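Local coordinates for Non-catalytic protein 1 (Piromyces equi, PDB 1WCU), which is a carbohydrate-binding module of family 29 that probably grips plant cell-wall polysaccharides such as mannan, glucomannan and cellulose, without cutting them, at residues 36-41 against 127-132; 63-68 against 133-138; 74-79 against 115-120. All coordinates share one frame; numbering follows the deposited sequence.

The three contacts illustrate how a beta-sandwich pairs an apolar interior with outer faces of differing polarity. Interactions 1 and 2 share strand 129-137, whose first half lies between strands 35-38 and 62-70 and whose second half continues the pairing with 62-70, so both build the same sheet. Interaction 3 belongs to the other sheet, and its 74-79 and 115-120 segments are nested within the chain loops closed by the other two. Across the interior, Leu38 and Met131 pack on Val119, and Ile64 packs on Val78 and Ile117. Interaction 1 is partly buried and mostly aliphatic, interaction 2 is buried and rich in tyrosine, and interaction 3 joins buried valines and isoleucines to a polar, charged and hydrated face.

Interaction 1 of 3, residues 36-41 against 127-132; sequences LVLTAD and IPIYMR
Met131 reaches across to Leu36 and Leu38, and its side chain can be traced atom by atom. CB of Met131 lies 3.6 Å from Leu36 O, and CG passes more loosely by the same carbonyl. From there the chain runs on to SD, which lies against Val119 of the opposite sheet. A bend about the CG-SD bond (chi3 -88°) then turns the methyl back toward strand 35-38. There CE of Met131 meets Leu36 CD2 at 3.7 Å, the two side chains crossing obliquely, and it touches Leu38 CB at the same distance. Next to it Leu38 and Ile129 lie side by side, their methyls CD2 and CD1 3.7 Å apart.

On the face that carries Val37 and Tyr130, Val37 divides its methyls between two neighbours: CG1, anti to the backbone N (chi1 -172°), rests on Pro128 CB, while CG2 approaches Tyr130 CD2 obliquely, at 3.6 Å. Tyr130 in turn makes a cation-pi contact with Lys69. Four backbone hydrogen bonds join Leu36 to Met131 and Leu38 to Ile129. Where the strands part, a water carries the ladder on, accepting from Ala40 N (2.7 Å) and donating to Ile127 O.

Leu36, Leu38 and Met131 also all touch Ile48 of the facing sheet. A paired sheet whose inward face packs aliphatic side chains against a second sheet is characteristic of the beta-sandwich fold of such modules.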
ATOM      1  N   LEU A  36      -8.324   7.357   0.044  1.00  8.38           N
ATOM      2  CA  LEU A  36      -8.476   6.182   0.889  1.00  8.54           C
ATOM      3  C   LEU A  36      -7.759   6.536   2.168  1.00  8.33           C
ATOM      4  O   LEU A  36      -6.600   6.933   2.138  1.00  8.77           O
ATOM      5  CB  LEU A  36      -7.847   4.962   0.191  1.00  9.12           C
ATOM      6  CG  LEU A  36      -7.923   3.596   0.864  1.00 10.49           C
ATOM      7  CD1 LEU A  36      -7.708   2.511  -0.188  1.00 12.96           C
ATOM      8  CD2 LEU A  36      -6.896   3.432   1.974  1.00 13.22           C
ATOM      9  N   VAL A  37      -8.439   6.405   3.290  1.00  8.09           N
ATOM     10  CA  VAL A  37      -7.910   6.878   4.570  1.00  8.08           C
ATOM     11  C   VAL A  37      -7.707   5.718   5.539  1.00  8.03           C
ATOM     12  O   VAL A  37      -8.650   4.972   5.834  1.00  8.59           O
ATOM     13  CB  VAL A  37      -8.867   7.875   5.209  1.00  8.75           C
ATOM     14  CG1 VAL A  37      -8.222   8.509   6.431  1.00  9.99           C
ATOM     15  CG2 VAL A  37      -9.254   8.954   4.212  1.00 11.00           C
ATOM     16  N   LEU A  38      -6.480   5.596   6.044  1.00  7.32           N
ATOM     17  CA  LEU A  38      -6.168   4.740   7.197  1.00  7.54           C
ATOM     18  C   LEU A  38      -6.175   5.598   8.441  1.00  7.18           C
ATOM     19  O   LEU A  38      -5.426   6.576   8.515  1.00  7.14           O
ATOM     20  CB  LEU A  38      -4.768   4.131   7.045  1.00  7.72           C
ATOM     21  CG  LEU A  38      -4.058   3.569   8.293  1.00  7.30           C
ATOM     22  CD1 LEU A  38      -4.887   2.467   8.938  1.00  8.38           C
ATOM     23  CD2 LEU A  38      -2.648   3.099   7.965  1.00  7.46           C
ATOM     24  N   THR A  39      -6.996   5.227   9.418  1.00  7.77           N
ATOM     25  CA  THR A  39      -6.896   5.799  10.756  1.00  8.34           C
ATOM     26  C   THR A  39      -6.704   4.640  11.729  1.00  7.95           C
ATOM     27  O   THR A  39      -7.609   3.819  11.911  1.00  8.56           O
ATOM     28  CB  THR A  39      -8.164   6.589  11.138  1.00  8.73           C
ATOM     29  OG1 THR A  39      -8.467   7.563  10.121  1.00  9.72           O
ATOM     30  CG2 THR A  39      -7.997   7.278  12.478  1.00  9.63           C
ATOM     31  N   ALA A  40      -5.506   4.517  12.295  1.00  7.98           N
ATOM     32  CA  ALA A  40      -5.247   3.463  13.286  1.00  8.45           C
ATOM     33  C   ALA A  40      -6.081   3.749  14.525  1.00  8.23           C
ATOM     34  O   ALA A  40      -6.273   4.908  14.885  1.00  8.69           O
ATOM     35  CB  ALA A  40      -3.782   3.404  13.635  1.00  9.04           C
ATOM     36  N   ASP A  41      -6.569   2.703  15.179  1.00  7.96           N
ATOM     37  CA  ASP A  41      -7.373   2.867  16.390  1.00  8.99           C
ATOM     38  C   ASP A  41      -6.506   3.533  17.468  1.00  9.35           C
ATOM     39  O   ASP A  41      -5.272   3.458  17.424  1.00  8.57           O
ATOM     40  CB  ASP A  41      -7.854   1.525  16.907  1.00  9.18           C
ATOM     41  CG  ASP A  41      -8.829   0.836  15.992  1.00 10.60           C
ATOM     42  OD1 ASP A  41      -9.460   1.497  15.148  1.00 11.79           O
ATOM     43  OD2 ASP A  41      -8.975  -0.394  16.140  1.00 12.49           O
ATOM     44  N   ILE A 127      -4.004   9.458  13.777  1.00  9.20           N
ATOM     45  CA  ILE A 127      -4.080  10.567  12.804  1.00  9.35           C
ATOM     46  C   ILE A 127      -4.348   9.988  11.412  1.00  9.29           C
ATOM     47  O   ILE A 127      -3.705   9.021  11.028  1.00  9.30           O
ATOM     48  CB  ILE A 127      -2.745  11.340  12.758  1.00  9.15           C
ATOM     49  CG1 ILE A 127      -2.557  12.129  14.073  1.00  9.03           C
ATOM     50  CG2 ILE A 127      -2.666  12.296  11.553  1.00  9.83           C
ATOM     51  CD1 ILE A 127      -1.223  12.783  14.200  1.00 10.54           C
ATOM     52  N   PRO A 128      -5.277  10.575  10.651  1.00  8.90           N
ATOM     53  CA  PRO A 128      -5.575  10.009   9.337  1.00  8.49           C
ATOM     54  C   PRO A 128      -4.391  10.076   8.364  1.00  8.20           C
ATOM     55  O   PRO A 128      -3.630  11.055   8.335  1.00  8.33           O
ATOM     56  CB  PRO A 128      -6.766  10.831   8.848  1.00  8.74           C
ATOM     57  CG  PRO A 128      -6.654  12.121   9.586  1.00 10.19           C
ATOM     58  CD  PRO A 128      -6.134  11.738  10.952  1.00  9.44           C
ATOM     59  N   ILE A 129      -4.251   9.002   7.587  1.00  7.62           N
ATOM     60  CA  ILE A 129      -3.258   8.861   6.534  1.00  7.38           C
ATOM     61  C   ILE A 129      -4.042   8.764   5.231  1.00  7.38           C
ATOM     62  O   ILE A 129      -4.747   7.770   5.011  1.00  7.27           O
ATOM     63  CB  ILE A 129      -2.384   7.605   6.771  1.00  7.07           C
ATOM     64  CG1 ILE A 129      -1.627   7.737   8.102  1.00  7.68           C
ATOM     65  CG2 ILE A 129      -1.411   7.401   5.610  1.00  7.64           C
ATOM     66  CD1 ILE A 129      -1.170   6.426   8.657  1.00  8.02           C
ATOM     67  N   TYR A 130      -3.957   9.806   4.406  1.00  7.13           N
ATOM     68  CA  TYR A 130      -4.712   9.903   3.155  1.00  7.34           C
ATOM     69  C   TYR A 130      -3.885   9.392   1.988  1.00  7.71           C
ATOM     70  O   TYR A 130      -2.715   9.758   1.831  1.00  7.83           O
ATOM     71  CB  TYR A 130      -5.117  11.368   2.871  1.00  8.40           C
ATOM     72  CG  TYR A 130      -5.943  12.012   3.968  1.00  8.54           C
ATOM     73  CD1 TYR A 130      -5.332  12.678   5.013  1.00  7.52           C
ATOM     74  CD2 TYR A 130      -7.335  11.968   3.941  1.00  9.69           C
ATOM     75  CE1 TYR A 130      -6.071  13.274   6.020  1.00  9.84           C
ATOM     76  CE2 TYR A 130      -8.095  12.551   4.952  1.00 10.54           C
ATOM     77  CZ  TYR A 130      -7.456  13.215   5.979  1.00 10.44           C
ATOM     78  OH  TYR A 130      -8.213  13.796   7.000  1.00 12.85           O
ATOM     79  N   MET A 131      -4.493   8.533   1.169  1.00  7.07           N
ATOM     80  CA  MET A 131      -3.758   7.875   0.085  1.00  7.45           C
ATOM     81  C   MET A 131      -4.511   7.978  -1.238  1.00  7.43           C
ATOM     82  O   MET A 131      -5.738   7.944  -1.267  1.00  7.12           O
ATOM     83  CB  MET A 131      -3.520   6.394   0.423  1.00  7.24           C
ATOM     84  CG  MET A 131      -2.547   6.231   1.569  1.00  8.05           C
ATOM     85  SD  MET A 131      -2.533   4.584   2.271  1.00  9.56           S
ATOM     86  CE  MET A 131      -3.818   4.759   3.482  1.00 12.55           C
ATOM     87  N   ARG A 132      -3.751   8.059  -2.330  1.00  7.12           N
ATOM     88  CA  ARG A 132      -4.304   7.998  -3.677  1.00  7.61           C
ATOM     89  C   ARG A 132      -3.372   7.205  -4.582  1.00  7.94           C
ATOM     90  O   ARG A 132      -2.179   7.096  -4.307  1.00  7.51           O
ATOM     91  CB  ARG A 132      -4.475   9.406  -4.276  1.00  7.90           C
ATOM     92  CG  ARG A 132      -5.574  10.223  -3.639  1.00  8.32           C
ATOM     93  CD  ARG A 132      -5.590  11.656  -4.174  1.00  9.66           C
ATOM     94  NE  ARG A 132      -6.665  12.430  -3.558  1.00  9.52           N
ATOM     95  CZ  ARG A 132      -6.777  13.755  -3.606  1.00 10.47           C
ATOM     96  NH1 ARG A 132      -5.892  14.475  -4.272  1.00 14.21           N
ATOM     97  NH2 ARG A 132      -7.760  14.354  -2.959  1.00 11.96           N
TER
HETATM   98  O   HOH W   1      -3.542   6.422  12.039  1.00 11.03           O

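Interaction 2 of 3, residues 63-68 against 133-138; sequences CIYLQV and YIIYST
The ring of Tyr133 meets the amide of Gln67 with its edge: Tyr133 CD2 lies 3.4 Å from Gln67 CD, and Gln67 NE2 sits at the rim in the ring plane. Amide and ring are turned 64° from each other. The Tyr65 ring likewise offers an edge, CD1 lying 3.2 Å from Tyr133 O near its own plane, while His144 stacks on this ring. Around Tyr136, Ile64 CG1 stands at the edge and Cys63 O approaches CD1 obliquely to 3.4 Å; Phe114 meets the same ring with its plane turned about 80°.

CG of Gln67 is anti to the carbonyl carbon (chi1 -60°), and from it the chain extends to bring the amide up to Tyr133. Its OE1 lies 3.0 Å from Tyr65 OH, which has Glu103 as its other close partner. An alanine here would remove OE1 from beside Tyr65 OH, and would probably leave the edge of Tyr133 without its amide neighbour and that ring freer to turn.

Two hydrogen-bonded pairs, Cys63 with Ser137 and Tyr65 with Ile135, give four backbone hydrogen bonds, three of them nearly straight. Beyond them Leu66 CA-H points almost straight at Tyr133 O, 3.4 Å from CA.

Strand 62-70 is held between 129-137 and 101-109, strand 129-137 is bordered by 6-10, and the disulfide from Cys63 to Cys141 ties the tail following the last strand back to the sheet.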
ATOM      1  N   CYS A  63       7.395  -3.201  -8.021  1.00  8.11           N
ATOM      2  CA  CYS A  63       7.388  -1.858  -7.458  1.00  8.00           C
ATOM      3  C   CYS A  63       6.012  -1.532  -6.921  1.00  8.05           C
ATOM      4  O   CYS A  63       5.004  -1.798  -7.591  1.00  7.75           O
ATOM      5  CB  CYS A  63       7.767  -0.858  -8.532  1.00  8.21           C
ATOM      6  SG  CYS A  63       8.033   0.836  -7.885  1.00 10.62           S
ATOM      7  N   ILE A  64       5.973  -0.956  -5.727  1.00  7.95           N
ATOM      8  CA  ILE A  64       4.747  -0.412  -5.163  1.00  8.03           C
ATOM      9  C   ILE A  64       4.837   1.113  -5.210  1.00  7.79           C
ATOM     10  O   ILE A  64       5.764   1.706  -4.648  1.00  8.53           O
ATOM     11  CB  ILE A  64       4.532  -0.899  -3.701  1.00  8.14           C
ATOM     12  CG1 ILE A  64       4.302  -2.420  -3.655  1.00  8.03           C
ATOM     13  CG2 ILE A  64       3.363  -0.174  -3.035  1.00  9.03           C
ATOM     14  CD1 ILE A  64       4.497  -3.055  -2.298  1.00  8.30           C
ATOM     15  N   TYR A  65       3.860   1.731  -5.868  1.00  7.63           N
ATOM     16  CA  TYR A  65       3.721   3.185  -5.976  1.00  7.57           C
ATOM     17  C   TYR A  65       2.465   3.607  -5.232  1.00  7.72           C
ATOM     18  O   TYR A  65       1.427   2.932  -5.316  1.00  8.10           O
ATOM     19  CB  TYR A  65       3.607   3.602  -7.445  1.00  8.14           C
ATOM     20  CG  TYR A  65       3.272   5.054  -7.665  1.00  8.18           C
ATOM     21  CD1 TYR A  65       1.966   5.487  -7.640  1.00  9.59           C
ATOM     22  CD2 TYR A  65       4.266   5.994  -7.908  1.00  8.82           C
ATOM     23  CE1 TYR A  65       1.648   6.832  -7.850  1.00  9.81           C
ATOM     24  CE2 TYR A  65       3.953   7.340  -8.106  1.00  8.90           C
ATOM     25  CZ  TYR A  65       2.651   7.741  -8.077  1.00 10.58           C
ATOM     26  OH  TYR A  65       2.321   9.078  -8.270  1.00 12.51           O
ATOM     27  N   LEU A  66       2.540   4.723  -4.518  1.00  7.27           N
ATOM     28  CA  LEU A  66       1.337   5.418  -4.034  1.00  7.55           C
ATOM     29  C   LEU A  66       1.664   6.855  -3.687  1.00  7.65           C
ATOM     30  O   LEU A  66       2.849   7.227  -3.571  1.00  7.54           O
ATOM     31  CB  LEU A  66       0.711   4.701  -2.829  1.00  7.73           C
ATOM     32  CG  LEU A  66       1.360   4.899  -1.458  1.00  9.81           C
ATOM     33  CD1 LEU A  66       0.444   4.353  -0.358  1.00 10.59           C
ATOM     34  CD2 LEU A  66       2.702   4.241  -1.390  1.00 12.44           C
ATOM     35  N   GLN A  67       0.610   7.641  -3.525  1.00  7.03           N
ATOM     36  CA  GLN A  67       0.716   8.998  -2.987  1.00  8.24           C
ATOM     37  C   GLN A  67       0.106   9.042  -1.584  1.00  7.71           C
ATOM     38  O   GLN A  67      -0.946   8.442  -1.333  1.00  8.04           O
ATOM     39  CB  GLN A  67       0.023  10.007  -3.904  1.00  8.64           C
ATOM     40  CG  GLN A  67       0.613  10.041  -5.304  1.00  9.77           C
ATOM     41  CD  GLN A  67      -0.001  11.079  -6.220  1.00 12.16           C
ATOM     42  OE1 GLN A  67       0.262  11.068  -7.436  1.00 18.68           O
ATOM     43  NE2 GLN A  67      -0.835  11.946  -5.673  1.00 14.27           N
ATOM     44  N   VAL A  68       0.780   9.763  -0.689  1.00  7.55           N
ATOM     45  CA  VAL A  68       0.335   9.892   0.703  1.00  7.90           C
ATOM     46  C   VAL A  68       0.334  11.363   1.113  1.00  7.95           C
ATOM     47  O   VAL A  68       1.250  12.111   0.747  1.00  8.51           O
ATOM     48  CB  VAL A  68       1.257   9.133   1.667  1.00  8.30           C
ATOM     49  CG1 VAL A  68       0.690   9.168   3.087  1.00  8.62           C
ATOM     50  CG2 VAL A  68       1.436   7.698   1.203  1.00  9.25           C
ATOM     51  N   TYR A 133      -3.915   6.683  -5.674  1.00  7.51           N
ATOM     52  CA  TYR A 133      -3.115   6.075  -6.746  1.00  8.56           C
ATOM     53  C   TYR A 133      -2.179   4.977  -6.223  1.00  8.03           C
ATOM     54  O   TYR A 133      -0.976   5.005  -6.459  1.00  8.30           O
ATOM     55  CB  TYR A 133      -2.345   7.139  -7.558  1.00 10.38           C
ATOM     56  CG  TYR A 133      -3.153   8.361  -7.937  1.00 12.46           C
ATOM     57  CD1 TYR A 133      -4.238   8.285  -8.791  1.00 14.59           C
ATOM     58  CD2 TYR A 133      -2.828   9.586  -7.399  1.00 14.74           C
ATOM     59  CE1 TYR A 133      -4.990   9.464  -9.110  1.00 13.25           C
ATOM     60  CE2 TYR A 133      -3.535  10.726  -7.695  1.00 16.37           C
ATOM     61  CZ  TYR A 133      -4.604  10.669  -8.536  1.00 13.46           C
ATOM     62  OH  TYR A 133      -5.275  11.857  -8.786  1.00 18.34           O
ATOM     63  N   ILE A 134      -2.764   4.009  -5.539  1.00  8.13           N
ATOM     64  CA  ILE A 134      -2.042   2.841  -5.069  1.00  8.02           C
ATOM     65  C   ILE A 134      -1.949   1.866  -6.237  1.00  8.60           C
ATOM     66  O   ILE A 134      -2.962   1.331  -6.693  1.00  8.92           O
ATOM     67  CB  ILE A 134      -2.741   2.170  -3.868  1.00  7.95           C
ATOM     68  CG1 ILE A 134      -2.902   3.177  -2.717  1.00  7.46           C
ATOM     69  CG2 ILE A 134      -1.918   0.955  -3.428  1.00  8.26           C
ATOM     70  CD1 ILE A 134      -3.746   2.643  -1.564  1.00  9.45           C
ATOM     71  N   ILE A 135      -0.734   1.655  -6.731  1.00  8.39           N
ATOM     72  CA  ILE A 135      -0.506   0.902  -7.967  1.00  8.84           C
ATOM     73  C   ILE A 135       0.693  -0.014  -7.786  1.00  8.99           C
ATOM     74  O   ILE A 135       1.755   0.428  -7.371  1.00  9.41           O
ATOM     75  CB  ILE A 135      -0.220   1.839  -9.184  1.00  8.61           C
ATOM     76  CG1 ILE A 135      -1.387   2.808  -9.418  1.00  9.57           C
ATOM     77  CG2 ILE A 135       0.079   1.020 -10.447  1.00  9.30           C
ATOM     78  CD1 ILE A 135      -1.054   3.962 -10.334  1.00 10.88           C
ATOM     79  N   TYR A 136       0.533  -1.287  -8.110  1.00  8.21           N
ATOM     80  CA  TYR A 136       1.638  -2.242  -8.160  1.00  8.01           C
ATOM     81  C   TYR A 136       2.062  -2.503  -9.606  1.00  7.94           C
ATOM     82  O   TYR A 136       1.224  -2.672 -10.476  1.00  7.86           O
ATOM     83  CB  TYR A 136       1.211  -3.576  -7.525  1.00  7.86           C
ATOM     84  CG  TYR A 136       2.222  -4.674  -7.798  1.00  7.99           C
ATOM     85  CD1 TYR A 136       3.424  -4.735  -7.085  1.00  8.15           C
ATOM     86  CD2 TYR A 136       2.020  -5.610  -8.799  1.00  7.44           C
ATOM     87  CE1 TYR A 136       4.377  -5.691  -7.352  1.00  8.44           C
ATOM     88  CE2 TYR A 136       2.984  -6.600  -9.071  1.00  8.15           C
ATOM     89  CZ  TYR A 136       4.152  -6.630  -8.355  1.00  7.09           C
ATOM     90  OH  TYR A 136       5.110  -7.591  -8.629  1.00  7.88           O
ATOM     91  N   SER A 137       3.365  -2.559  -9.837  1.00  7.13           N
ATOM     92  CA  SER A 137       3.936  -2.909 -11.130  1.00  7.94           C
ATOM     93  C   SER A 137       4.848  -4.113 -10.968  1.00  7.86           C
ATOM     94  O   SER A 137       5.632  -4.187 -10.024  1.00  7.86           O
ATOM     95  CB  SER A 137       4.761  -1.744 -11.660  1.00  8.45           C
ATOM     96  OG  SER A 137       5.413  -2.102 -12.871  1.00 10.48           O
ATOM     97  N   THR A 138       4.782  -5.048 -11.917  1.00  8.63           N
ATOM     98  CA  THR A 138       5.742  -6.146 -11.942  1.00  8.94           C
ATOM     99  C   THR A 138       7.138  -5.672 -12.338  1.00  8.76           C
ATOM    100  O   THR A 138       8.117  -6.389 -12.127  1.00  9.89           O
ATOM    101  CB  THR A 138       5.334  -7.253 -12.933  1.00  9.51           C
ATOM    102  OG1 THR A 138       5.181  -6.696 -14.234  1.00 10.91           O
ATOM    103  CG2 THR A 138       4.016  -7.907 -12.493  1.00 10.16           C
TER

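Interaction 3 of 3, residues 74-79 against 115-120; sequences GLVKVQ and DRIIVQ
Lys77 and Gln120 share a water across the 74-79 and 115-120 pairing: it accepts from Lys77 NZ at 2.8 Å and donates to Gln120 OE1. The Lys77 chain crosses the amide, with CE 3.4 Å from OE1. A second water does the same for Gln79 and Arg116, donating to Gln79 OE1 (2.8 Å) and accepting from Arg116 NH1 at the edge of the guanidinium.

Charge enters through Asp115, which Arg116 grips side-on with two nitrogens. NE gives Asp115 OD1 an almost straight bond of 2.8 Å, and NH2 uses the syn lone pair of OD2. Each partner has a further mate, so Lys51, Asp115, Arg116 and Glu86 form a chain of alternating charges.

Among the backbone bonds, Leu75 pairs with Gln120 and Lys77 with Ile118 through both N-H groups. At the far end Gln79 N donates to Arg116 O, whereas Gln79 O receives weak bonds from both Asp115 N (3.3 Å) and Arg116 N, a classic beta bulge.

Apolar contacts lie on both faces. Gln79 CG, in the crowded position between backbone N and carbonyl carbon (chi1 70°), touches Arg116 CB at 3.6 Å and Ile118 CD1 at 3.7 Å. Val76, Val78, Ile117 and Val119 lie on the opposite face, where Val78 and Ile117 meet Ile64 of the other sheet and Val119 meets Ile48 of the adjacent strand.

Gln79 and Gln120 are further fixed by Ser49 and Tyr45. With Trp23, Trp25 and Tyr45 beside it, this polar face is consistent with the sugar-binding cleft of family 29 modules, where amides and charged groups probably meet sugar hydroxyls.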
ATOM      1  N   GLY A  74       5.070   6.478   8.895  1.00  7.94           N
ATOM      2  CA  GLY A  74       4.978   5.047   9.089  1.00  8.35           C
ATOM      3  C   GLY A  74       5.662   4.197   8.055  1.00  8.43           C
ATOM      4  O   GLY A  74       6.596   4.634   7.405  1.00  8.44           O
ATOM      5  N   LEU A  75       5.199   2.950   7.943  1.00  8.92           N
ATOM      6  CA  LEU A  75       5.852   1.921   7.152  1.00  8.94           C
ATOM      7  C   LEU A  75       4.938   1.358   6.084  1.00  9.05           C
ATOM      8  O   LEU A  75       3.715   1.306   6.244  1.00  8.85           O
ATOM      9  CB  LEU A  75       6.295   0.779   8.063  1.00 10.39           C
ATOM     10  CG  LEU A  75       7.405   1.143   9.066  1.00 12.85           C
ATOM     11  CD1 LEU A  75       7.719   0.039  10.034  1.00 14.94           C
ATOM     12  CD2 LEU A  75       8.672   1.539   8.360  1.00 15.89           C
ATOM     13  N   VAL A  76       5.543   0.978   4.965  1.00  7.98           N
ATOM     14  CA  VAL A  76       4.901   0.180   3.917  1.00  8.24           C
ATOM     15  C   VAL A  76       5.590  -1.190   3.888  1.00  7.76           C
ATOM     16  O   VAL A  76       6.820  -1.298   3.947  1.00  8.24           O
ATOM     17  CB  VAL A  76       4.969   0.890   2.556  1.00  8.28           C
ATOM     18  CG1 VAL A  76       4.267   0.086   1.474  1.00  9.42           C
ATOM     19  CG2 VAL A  76       4.327   2.270   2.663  1.00  9.72           C
ATOM     20  N   LYS A  77       4.774  -2.239   3.855  1.00  7.19           N
ATOM     21  CA  LYS A  77       5.265  -3.605   3.944  1.00  7.76           C
ATOM     22  C   LYS A  77       4.504  -4.485   2.959  1.00  6.68           C
ATOM     23  O   LYS A  77       3.482  -4.083   2.412  1.00  7.20           O
ATOM     24  CB  LYS A  77       5.048  -4.167   5.351  1.00  7.78           C
ATOM     25  CG  LYS A  77       5.565  -3.309   6.502  1.00  9.40           C
ATOM     26  CD  LYS A  77       5.217  -3.939   7.823  1.00 11.15           C
ATOM     27  CE  LYS A  77       5.703  -3.175   9.042  1.00 13.47           C
ATOM     28  NZ  LYS A  77       5.761  -4.121  10.168  1.00 20.31           N
ATOM     29  N   VAL A  78       4.987  -5.706   2.784  1.00  7.21           N
ATOM     30  CA  VAL A  78       4.230  -6.767   2.119  1.00  6.90           C
ATOM     31  C   VAL A  78       4.044  -7.950   3.075  1.00  6.58           C
ATOM     32  O   VAL A  78       4.846  -8.148   3.988  1.00  7.02           O
ATOM     33  CB  VAL A  78       4.891  -7.242   0.777  1.00  6.81           C
ATOM     34  CG1 VAL A  78       4.965  -6.084  -0.205  1.00  7.27           C
ATOM     35  CG2 VAL A  78       6.245  -7.849   1.004  1.00  7.98           C
ATOM     36  N   GLN A  79       2.953  -8.690   2.892  1.00  6.41           N
ATOM     37  CA  GLN A  79       2.752  -9.948   3.590  1.00  6.60           C
ATOM     38  C   GLN A  79       2.076 -10.945   2.636  1.00  6.55           C
ATOM     39  O   GLN A  79       1.945 -10.686   1.437  1.00  7.15           O
ATOM     40  CB  GLN A  79       1.969  -9.765   4.910  1.00  6.78           C
ATOM     41  CG  GLN A  79       0.511  -9.398   4.691  1.00  6.57           C
ATOM     42  CD  GLN A  79      -0.345  -9.308   5.936  1.00  8.15           C
ATOM     43  OE1 GLN A  79      -1.216  -8.445   6.018  1.00  8.24           O
ATOM     44  NE2 GLN A  79      -0.165 -10.241   6.879  1.00 11.49           N
ATOM     45  N   ASP A 115       0.837 -11.203  -1.655  1.00  6.29           N
ATOM     46  CA  ASP A 115      -0.577 -10.996  -1.976  1.00  6.64           C
ATOM     47  C   ASP A 115      -1.210  -9.783  -1.282  1.00  6.04           C
ATOM     48  O   ASP A 115      -2.390  -9.521  -1.499  1.00  6.81           O
ATOM     49  CB  ASP A 115      -1.416 -12.238  -1.669  1.00  7.36           C
ATOM     50  CG  ASP A 115      -1.611 -12.474  -0.200  1.00  7.93           C
ATOM     51  OD1 ASP A 115      -1.110 -11.657   0.581  1.00  8.37           O
ATOM     52  OD2 ASP A 115      -2.274 -13.479   0.167  1.00  9.48           O
ATOM     53  N   ARG A 116      -0.437  -9.054  -0.476  1.00  6.74           N
ATOM     54  CA  ARG A 116      -0.973  -7.959   0.353  1.00  6.59           C
ATOM     55  C   ARG A 116       0.036  -6.827   0.505  1.00  6.59           C
ATOM     56  O   ARG A 116       1.218  -7.075   0.807  1.00  6.79           O
ATOM     57  CB  ARG A 116      -1.351  -8.468   1.745  1.00  6.73           C
ATOM     58  CG  ARG A 116      -2.792  -8.868   1.922  1.00  6.95           C
ATOM     59  CD  ARG A 116      -2.996  -9.730   3.153  1.00  7.25           C
ATOM     60  NE  ARG A 116      -2.595 -11.096   2.874  1.00  7.22           N
ATOM     61  CZ  ARG A 116      -2.817 -12.139   3.655  1.00  7.37           C
ATOM     62  NH1 ARG A 116      -3.282 -11.994   4.877  1.00  8.47           N
ATOM     63  NH2 ARG A 116      -2.489 -13.331   3.211  1.00  8.60           N
ATOM     64  N   ILE A 117      -0.462  -5.601   0.321  1.00  6.87           N
ATOM     65  CA  ILE A 117       0.277  -4.370   0.540  1.00  6.70           C
ATOM     66  C   ILE A 117      -0.198  -3.735   1.854  1.00  6.32           C
ATOM     67  O   ILE A 117      -1.367  -3.347   1.985  1.00  5.83           O
ATOM     68  CB  ILE A 117       0.054  -3.368  -0.622  1.00  6.30           C
ATOM     69  CG1 ILE A 117       0.560  -3.960  -1.935  1.00  7.35           C
ATOM     70  CG2 ILE A 117       0.761  -2.037  -0.315  1.00  7.45           C
ATOM     71  CD1 ILE A 117       0.178  -3.176  -3.189  1.00  8.70           C
ATOM     72  N   ILE A 118       0.720  -3.581   2.795  1.00  6.05           N
ATOM     73  CA  ILE A 118       0.441  -3.023   4.121  1.00  6.47           C
ATOM     74  C   ILE A 118       0.889  -1.573   4.217  1.00  7.06           C
ATOM     75  O   ILE A 118       1.981  -1.235   3.777  1.00  7.00           O
ATOM     76  CB  ILE A 118       1.220  -3.818   5.197  1.00  6.64           C
ATOM     77  CG1 ILE A 118       0.649  -5.233   5.364  1.00  7.45           C
ATOM     78  CG2 ILE A 118       1.212  -3.096   6.541  1.00  7.03           C
ATOM     79  CD1 ILE A 118       1.633  -6.187   6.041  1.00  7.06           C
ATOM     80  N   VAL A 119       0.037  -0.721   4.776  1.00  7.08           N
ATOM     81  CA  VAL A 119       0.420   0.651   5.164  1.00  7.12           C
ATOM     82  C   VAL A 119       0.088   0.739   6.643  1.00  6.97           C
ATOM     83  O   VAL A 119      -1.017   0.380   7.036  1.00  6.73           O
ATOM     84  CB  VAL A 119      -0.321   1.743   4.371  1.00  7.27           C
ATOM     85  CG1 VAL A 119       0.164   3.139   4.759  1.00  7.56           C
ATOM     86  CG2 VAL A 119      -0.102   1.536   2.874  1.00  7.73           C
ATOM     87  N   GLN A 120       1.033   1.203   7.458  1.00  7.46           N
ATOM     88  CA  GLN A 120       0.920   1.107   8.908  1.00  8.32           C
ATOM     89  C   GLN A 120       1.408   2.386   9.597  1.00  8.16           C
ATOM     90  O   GLN A 120       2.417   2.971   9.186  1.00  8.06           O
ATOM     91  CB  GLN A 120       1.715  -0.131   9.383  1.00  9.50           C
ATOM     92  CG  GLN A 120       1.392  -0.624  10.742  1.00 10.58           C
ATOM     93  CD  GLN A 120       1.757  -2.103  10.973  1.00 10.00           C
ATOM     94  OE1 GLN A 120       2.492  -2.759  10.199  1.00 12.38           O
ATOM     95  NE2 GLN A 120       1.240  -2.629  12.048  1.00 10.85           N
TER
HETATM   96  O   HOH W   2       3.326  -5.401   9.892  1.00 25.26           O
HETATM   97  O   HOH W   3      -3.723  -9.552   6.652  1.00  7.99           O